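Extracellular invertase (Aspergillus kawachii, PDB 5XH8) probably hydrolyses the fructosyl bond of sucrose and transfers fructose to sugar acceptors, building fructooligosaccharides such as 1-kestose. Local coordinates at residues I286-L290 with F316-A321. Residues are numbered along the deposited sequence; the frame is centred on the assembly and turned at random.
With NA (sodium ion), chain B.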
# COMPACT_ATOMS: atom_id res chain seq x y z
N ILE A 286 24.26 8.41 17.84
CA ILE A 286 25.30 8.95 16.96
C ILE A 286 24.74 9.14 15.54
O ILE A 286 24.30 8.18 14.93
CB ILE A 286 26.52 7.98 16.90
CG1 ILE A 286 27.04 7.63 18.32
CG2 ILE A 286 27.64 8.57 16.05
CD1 ILE A 286 27.53 8.83 19.13
N HIS A 287 24.79 10.36 15.01
CA HIS A 287 24.35 10.63 13.64
C HIS A 287 25.57 11.01 12.81
O HIS A 287 25.98 12.18 12.80
CB HIS A 287 23.31 11.77 13.65
CG HIS A 287 21.99 11.41 14.29
ND1 HIS A 287 21.80 11.42 15.66
CD2 HIS A 287 20.80 11.06 13.75
CE1 HIS A 287 20.54 11.10 15.93
NE2 HIS A 287 19.92 10.86 14.79
N ASP A 288 26.16 10.04 12.12
CA ASP A 288 27.34 10.28 11.27
C ASP A 288 26.95 10.70 9.84
O ASP A 288 26.13 10.03 9.23
CB ASP A 288 28.20 9.02 11.16
CG ASP A 288 28.98 8.72 12.43
OD1 ASP A 288 29.15 9.63 13.29
OD2 ASP A 288 29.41 7.55 12.54
N MET A 289 27.57 11.78 9.33
CA MET A 289 27.30 12.33 8.00
C MET A 289 28.47 12.00 7.08
O MET A 289 29.45 12.76 6.96
CB MET A 289 27.08 13.83 8.05
CG MET A 289 26.53 14.45 6.76
SD MET A 289 25.08 13.59 6.09
CE MET A 289 25.74 12.78 4.62
N LEU A 290 28.35 10.85 6.42
CA LEU A 290 29.46 10.25 5.66
C LEU A 290 29.37 10.44 4.14
O LEU A 290 28.29 10.64 3.57
CB LEU A 290 29.53 8.75 5.98
CG LEU A 290 29.57 8.30 7.43
CD1 LEU A 290 29.61 6.78 7.52
CD2 LEU A 290 30.76 8.90 8.14
N PHE A 316 28.64 16.98 15.17
CA PHE A 316 27.74 16.07 15.88
C PHE A 316 26.29 16.25 15.37
O PHE A 316 25.62 15.26 15.06
CB PHE A 316 27.84 16.28 17.40
CG PHE A 316 26.97 15.36 18.22
CD1 PHE A 316 25.61 15.66 18.43
CD2 PHE A 316 27.50 14.21 18.80
CE1 PHE A 316 24.80 14.84 19.19
CE2 PHE A 316 26.69 13.37 19.56
CZ PHE A 316 25.35 13.69 19.76
N SER A 317 25.87 17.51 15.20
CA SER A 317 24.51 17.87 14.79
C SER A 317 24.32 17.94 13.27
O SER A 317 23.23 18.26 12.80
CB SER A 317 24.11 19.20 15.47
OG SER A 317 24.10 19.06 16.89
N SER A 318 25.38 17.66 12.52
CA SER A 318 25.37 17.66 11.07
C SER A 318 24.90 16.32 10.54
O SER A 318 25.41 15.30 10.98
CB SER A 318 26.78 17.91 10.53
OG SER A 318 27.25 19.17 10.93
N TYR A 319 23.95 16.32 9.59
CA TYR A 319 23.31 15.09 9.14
C TYR A 319 22.47 15.28 7.88
O TYR A 319 22.32 16.40 7.39
CB TYR A 319 22.44 14.52 10.27
CG TYR A 319 22.13 13.04 10.19
CD1 TYR A 319 23.16 12.08 10.16
CD2 TYR A 319 20.81 12.58 10.21
CE1 TYR A 319 22.88 10.74 10.12
CE2 TYR A 319 20.52 11.23 10.14
CZ TYR A 319 21.57 10.31 10.10
OH TYR A 319 21.32 8.95 10.01
N ALA A 320 21.98 14.16 7.32
CA ALA A 320 20.85 14.17 6.38
C ALA A 320 21.10 14.95 5.12
O ALA A 320 20.16 15.53 4.58
CB ALA A 320 19.59 14.70 7.08
N ALA A 321 22.34 14.97 4.63
CA ALA A 321 22.64 15.82 3.48
C ALA A 321 21.84 15.44 2.24
O ALA A 321 21.64 14.26 1.95
CB ALA A 321 24.12 15.82 3.18
NA NA B . 26.78 14.28 12.64
O HOH W 1 25.69 12.75 16.35
O HOH W 2 28.69 13.69 11.27
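With chi1 of H287 at -68°, its CG is anti to the carbonyl carbon, and Y319 carries its own CG anti to the backbone N; together these torsions bring the two rings into an edge-to-face pair. The imidazole sends CD2 and its edge at the phenol face, the planes standing at 85° with centroids 4.8 Å apart. H287 CB rests over the same ring, offset toward the rim, in a CH-pi contact 3.8 Å from the centroid, while the carbonyl of D288 meets the ring edge through D288 O and Y319 CE1. Beyond the segments, Y319 OH is hydrogen-bonded to E248, and F353 stacks on H287.

A sodium ion ties the two segments together through backbone carbonyls: H287 O at 2.3 Å and S318 O at 2.4 Å, with F316 O more distant at 2.9 Å; water 2 and G315 O complete the coordination. In the five-bladed beta-propeller of family GH32, the site joins strand 286-298, within one blade's antiparallel sheet, to strand 318-326, which belongs to a different sheet. H287 O and S318 O lie 3.7 Å apart, both turned on the same ion. Water 1 adds a second bridge, accepting from H287 N and donating to F316 O, and it sits over the centre of the F316 ring; M289 N donates to water 2.

Further along, the bent M289 chain brings SD to the backbone, where A321 N makes a weak but nearly straight hydrogen bond to it (3.4 Å, 166°), and M289 CE packs on A321 CB.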